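Sso-CP2 metallo-carboxypetidase (Sulfolobus solfataricus, PDB 4MMO) is a zinc-binding metallo-carboxypeptidase of the M20 family that probably removes residues from the C-terminal end of peptides. Local coordinates at residues Glu3-Tyr6 with Thr7-Phe11; Val142-Glu145 with Asp146-Lys150. All blocks are in the same frame, centred on the assembly; numbering follows the deposited sequence.

Contact 1 (Glu3-Tyr6 with Thr7-Phe11)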
loop_
_atom_site.group_PDB
_atom_site.type_symbol
_atom_site.label_atom_id
_atom_site.label_comp_id
_atom_site.label_asym_id
_atom_site.label_seq_id
_atom_site.Cartn_x
_atom_site.Cartn_y
_atom_site.Cartn_z
ATOM N N GLU A 3 -47.221 9.863 3.213
ATOM C CA GLU A 3 -46.367 10.502 2.221
ATOM C C GLU A 3 -44.938 10.719 2.727
ATOM O O GLU A 3 -43.988 10.679 1.947
ATOM C CB GLU A 3 -46.974 11.840 1.800
ATOM C CG GLU A 3 -46.302 12.475 0.593
ATOM C CD GLU A 3 -46.901 13.821 0.232
ATOM O OE1 GLU A 3 -47.603 14.412 1.081
ATOM O OE2 GLU A 3 -46.672 14.288 -0.903
ATOM N N GLU A 4 -44.793 10.955 4.028
ATOM C CA GLU A 4 -43.480 11.211 4.621
ATOM C C GLU A 4 -42.554 10.017 4.426
ATOM O O GLU A 4 -41.398 10.165 4.026
ATOM C CB GLU A 4 -43.605 11.511 6.119
ATOM C CG GLU A 4 -44.184 12.883 6.453
ATOM C CD GLU A 4 -45.663 13.009 6.132
ATOM O OE1 GLU A 4 -46.380 11.985 6.187
ATOM O OE2 GLU A 4 -46.110 14.135 5.826
ATOM N N LEU A 5 -43.067 8.830 4.716
ATOM C CA LEU A 5 -42.268 7.625 4.619
ATOM C C LEU A 5 -42.090 7.217 3.160
ATOM O O LEU A 5 -40.985 6.888 2.732
ATOM C CB LEU A 5 -42.915 6.493 5.415
ATOM C CG LEU A 5 -42.166 5.161 5.404
ATOM C CD1 LEU A 5 -40.746 5.330 5.915
ATOM C CD2 LEU A 5 -42.905 4.124 6.234
ATOM N N TYR A 6 -43.178 7.258 2.398
ATOM C CA TYR A 6 -43.149 6.838 1.003
ATOM C C TYR A 6 -42.138 7.642 0.198
ATOM O O TYR A 6 -41.377 7.082 -0.594
ATOM C CB TYR A 6 -44.536 6.975 0.369
ATOM C CG TYR A 6 -44.527 6.875 -1.142
ATOM C CD1 TYR A 6 -44.501 5.638 -1.777
ATOM C CD2 TYR A 6 -44.540 8.016 -1.934
ATOM C CE1 TYR A 6 -44.491 5.543 -3.157
ATOM C CE2 TYR A 6 -44.528 7.930 -3.314
ATOM C CZ TYR A 6 -44.504 6.691 -3.920
ATOM O OH TYR A 6 -44.493 6.602 -5.293
ATOM N N THR A 7 -42.124 8.956 0.404
ATOM C CA THR A 7 -41.231 9.818 -0.359
ATOM C C THR A 7 -39.775 9.555 0.019
ATOM O O THR A 7 -38.889 9.597 -0.836
ATOM C CB THR A 7 -41.576 11.299 -0.158
ATOM O OG1 THR A 7 -42.942 11.513 -0.522
ATOM C CG2 THR A 7 -40.684 12.191 -1.023
ATOM N N LEU A 8 -39.530 9.272 1.294
ATOM C CA LEU A 8 -38.178 8.967 1.744
ATOM C C LEU A 8 -37.673 7.698 1.060
ATOM O O LEU A 8 -36.542 7.665 0.572
ATOM C CB LEU A 8 -38.126 8.818 3.268
ATOM C CG LEU A 8 -36.828 8.245 3.845
ATOM C CD1 LEU A 8 -35.625 9.080 3.429
ATOM C CD2 LEU A 8 -36.916 8.149 5.360
ATOM N N ILE A 9 -38.513 6.664 1.031
ATOM C CA ILE A 9 -38.182 5.397 0.372
ATOM C C ILE A 9 -37.844 5.634 -1.094
ATOM O O ILE A 9 -36.847 5.125 -1.604
ATOM C CB ILE A 9 -39.359 4.390 0.452
ATOM C CG1 ILE A 9 -39.662 4.018 1.905
ATOM C CG2 ILE A 9 -39.066 3.125 -0.366
ATOM C CD1 ILE A 9 -38.565 3.243 2.607
ATOM N N GLU A 10 -38.690 6.406 -1.768
ATOM C CA GLU A 10 -38.479 6.759 -3.167
ATOM C C GLU A 10 -37.124 7.445 -3.355
ATOM O O GLU A 10 -36.389 7.141 -4.291
ATOM C CB GLU A 10 -39.614 7.675 -3.628
ATOM C CG GLU A 10 -39.552 8.111 -5.074
ATOM C CD GLU A 10 -40.719 9.009 -5.447
ATOM O OE1 GLU A 10 -41.011 9.956 -4.680
ATOM O OE2 GLU A 10 -41.350 8.764 -6.498
ATOM N N PHE A 11 -36.800 8.364 -2.448
ATOM C CA PHE A 11 -35.540 9.105 -2.482
ATOM C C PHE A 11 -34.365 8.148 -2.307
ATOM O O PHE A 11 -33.367 8.218 -3.034
ATOM C CB PHE A 11 -35.540 10.139 -1.343
ATOM C CG PHE A 11 -34.444 11.181 -1.427
ATOM C CD1 PHE A 11 -33.817 11.485 -2.625
ATOM C CD2 PHE A 11 -34.054 11.872 -0.282
ATOM C CE1 PHE A 11 -32.821 12.453 -2.682
ATOM C CE2 PHE A 11 -33.064 12.840 -0.333
ATOM C CZ PHE A 11 -32.444 13.128 -1.532
#
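T7 turns OG1 anti to its own carbonyl carbon and beside its backbone N (chi1 -57°), which drops the hydroxyl back over the preceding turn onto the carbonyl of E3. OG1 donates to E3 O at 2.8 Å, and T7 N reaches E3 O as well, at 3.0 Å. The two donors come in from opposite faces of the carbonyl plane, so this first-turn oxygen is gripped by two bonds from one residue. E3 sends its extended chain the same way as the threonine side chain, and its CG lies 3.7 Å from T7 OG1. A threonine hydroxyl bonded to the carbonyl four residues back is a familiar way for a helix to satisfy a buried side-chain OH. Replacing T7 by a valine would probably leave E3 O with the hydrogen bond from the backbone N alone and set a methyl group against that carbonyl.

Further along, I9 N donates to L5 O and E10 N to Y6 O, both at 3.0 Å, while L8 N to E4 O is a weak bond. On the apolar side L5 CD1 meets I9 CG1 loosely, at 4.4 Å. Y6 CG and CD2 pass T7 N at 3.5 Å, and Y6 OH stands 4.0 Å from E10 OE2, with ring and carboxylate planes turned 51° apart; the stronger partner of E10 is Y30, through OE1.

The helix 3-12 packs by its different flanks on several elements: T7 fits against M110 and F114 of helix 102-121 and T34 of helix 24-39, L5 rests on Y421 and L8 on Y420 of helix 417-433, and L5, L8 and I9 all touch I97 of strand 96-98.

Contact 2 (Val142-Glu145 with Asp146-Lys150)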
loop_
_atom_site.group_PDB
_atom_site.type_symbol
_atom_site.label_atom_id
_atom_site.label_comp_id
_atom_site.label_asym_id
_atom_site.label_seq_id
_atom_site.Cartn_x
_atom_site.Cartn_y
_atom_site.Cartn_z
ATOM N N VAL A 142 -15.617 19.731 -3.421
ATOM C CA VAL A 142 -14.562 20.374 -4.203
ATOM C C VAL A 142 -15.035 21.640 -4.910
ATOM O O VAL A 142 -14.351 22.663 -4.875
ATOM C CB VAL A 142 -13.979 19.400 -5.254
ATOM C CG1 VAL A 142 -12.913 20.086 -6.106
ATOM C CG2 VAL A 142 -13.392 18.180 -4.571
ATOM N N ASN A 143 -16.204 21.574 -5.539
ATOM C CA ASN A 143 -16.702 22.691 -6.335
ATOM C C ASN A 143 -17.745 23.563 -5.637
ATOM O O ASN A 143 -18.385 24.389 -6.283
ATOM C CB ASN A 143 -17.263 22.171 -7.659
ATOM C CG ASN A 143 -16.202 21.505 -8.508
ATOM O OD1 ASN A 143 -15.243 22.150 -8.933
ATOM N ND2 ASN A 143 -16.361 20.209 -8.756
ATOM N N LEU A 144 -17.910 23.400 -4.325
ATOM C CA LEU A 144 -18.962 24.125 -3.612
ATOM C C LEU A 144 -18.588 25.579 -3.335
ATOM O O LEU A 144 -19.444 26.463 -3.379
ATOM C CB LEU A 144 -19.320 23.434 -2.293
ATOM C CG LEU A 144 -20.422 24.132 -1.488
ATOM C CD1 LEU A 144 -21.715 24.202 -2.285
ATOM C CD2 LEU A 144 -20.654 23.436 -0.155
ATOM N N GLU A 145 -17.316 25.825 -3.037
ATOM C CA GLU A 145 -16.874 27.175 -2.702
ATOM C C GLU A 145 -17.050 28.123 -3.882
ATOM O O GLU A 145 -17.543 29.236 -3.716
ATOM C CB GLU A 145 -15.417 27.178 -2.242
ATOM C CG GLU A 145 -14.911 28.560 -1.849
ATOM C CD GLU A 145 -13.503 28.539 -1.296
ATOM O OE1 GLU A 145 -12.929 27.437 -1.164
ATOM O OE2 GLU A 145 -12.969 29.627 -0.994
ATOM N N ASP A 146 -16.649 27.676 -5.071
ATOM C CA ASP A 146 -16.758 28.496 -6.273
ATOM C C ASP A 146 -18.198 28.934 -6.494
ATOM O O ASP A 146 -18.461 30.068 -6.892
ATOM C CB ASP A 146 -16.257 27.731 -7.502
ATOM C CG ASP A 146 -14.754 27.526 -7.494
ATOM O OD1 ASP A 146 -14.040 28.356 -6.893
ATOM O OD2 ASP A 146 -14.285 26.537 -8.094
ATOM N N TYR A 147 -19.136 28.032 -6.231
ATOM C CA TYR A 147 -20.545 28.368 -6.358
ATOM C C TYR A 147 -20.975 29.399 -5.310
ATOM O O TYR A 147 -21.720 30.331 -5.612
ATOM C CB TYR A 147 -21.410 27.118 -6.235
ATOM C CG TYR A 147 -22.853 27.447 -5.966
ATOM C CD1 TYR A 147 -23.684 27.892 -6.984
ATOM C CD2 TYR A 147 -23.381 27.331 -4.692
ATOM C CE1 TYR A 147 -25.003 28.206 -6.737
ATOM C CE2 TYR A 147 -24.697 27.641 -4.438
ATOM C CZ TYR A 147 -25.505 28.079 -5.462
ATOM O OH TYR A 147 -26.820 28.389 -5.211
ATOM N N ILE A 148 -20.506 29.231 -4.079
ATOM C CA ILE A 148 -20.914 30.118 -2.992
ATOM C C ILE A 148 -20.346 31.520 -3.181
ATOM O O ILE A 148 -21.033 32.511 -2.931
ATOM C CB ILE A 148 -20.498 29.551 -1.614
ATOM C CG1 ILE A 148 -21.356 28.329 -1.281
ATOM C CG2 ILE A 148 -20.643 30.609 -0.511
ATOM C CD1 ILE A 148 -20.937 27.588 -0.027
ATOM N N GLU A 149 -19.099 31.605 -3.629
ATOM C CA GLU A 149 -18.441 32.901 -3.776
ATOM C C GLU A 149 -19.100 33.773 -4.845
ATOM O O GLU A 149 -18.951 34.994 -4.826
ATOM C CB GLU A 149 -16.954 32.721 -4.094
ATOM C CG GLU A 149 -16.154 32.019 -3.000
ATOM C CD GLU A 149 -15.880 32.901 -1.790
ATOM O OE1 GLU A 149 -16.547 33.945 -1.629
ATOM O OE2 GLU A 149 -14.984 32.547 -0.996
ATOM N N LYS A 150 -19.829 33.151 -5.768
ATOM C CA LYS A 150 -20.506 33.893 -6.833
ATOM C C LYS A 150 -21.965 34.199 -6.472
ATOM O O LYS A 150 -22.648 34.923 -7.197
ATOM C CB LYS A 150 -20.434 33.120 -8.157
ATOM C CG LYS A 150 -21.629 32.218 -8.430
ATOM C CD LYS A 150 -21.412 31.327 -9.646
ATOM C CE LYS A 150 -22.717 30.696 -10.117
ATOM N NZ LYS A 150 -23.644 31.701 -10.714
HETATM O O HOH W 1 -14.997 25.181 -5.386
#
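L144 and I148 make the close-packed side of this short helix: L144 CG touches I148 CD1 at 3.8 Å, the two chains crossing at a slant. I148 CD1 reaches there because CG1 lies beside its backbone N (chi1 -71°) and the chain then runs on extended. I148 N donates to L144 O at 3.0 Å, and L385 of helix 383-389 packs on both side chains. Y147 adds a looser touch, its CD2 4.3 Å from L144 CD1.

The other side faces solvent: D146 and E149 are exposed, and E145 and E149 run side by side, their OE2 atoms 3.5 Å apart and carboxylate planes 39° apart, a pairing of like charges that K389, in a long and weak ion pair with E145, would probably ease. Their backbones are joined firmly, E149 N to E145 O at 2.8 Å. At the start of the helix a water accepts from D146 N at 3.0 Å and donates to V142 O at 2.6 Å, bridging the incoming loop to the first turn.

This is a short helix with one apolar flank, in the M20 peptidase domain; the L144 side chain lies about 11 Å from the bound zinc ion.

How the contacts relate
From the N terminus the chain first builds contact 1, wholly inside helix 3-12, and only much later, after strand 128-134, reaches contact 2 on helix 144-149. Both are local, one helical turn tied to the next, so neither closes a long loop; they follow in series, without nesting or crossing. Their centres lie 30 Å apart and their nearest atoms about 15 Å, with no touch. Contact 1 packs helix 3-12 against helices 24-39, 102-121 and 417-433 and strand 96-98, whereas contact 2 joins strands 53-58 and 128-134 of the mixed sheet to helix 383-389. Of the two, contact 2 lies nearer the zinc ion.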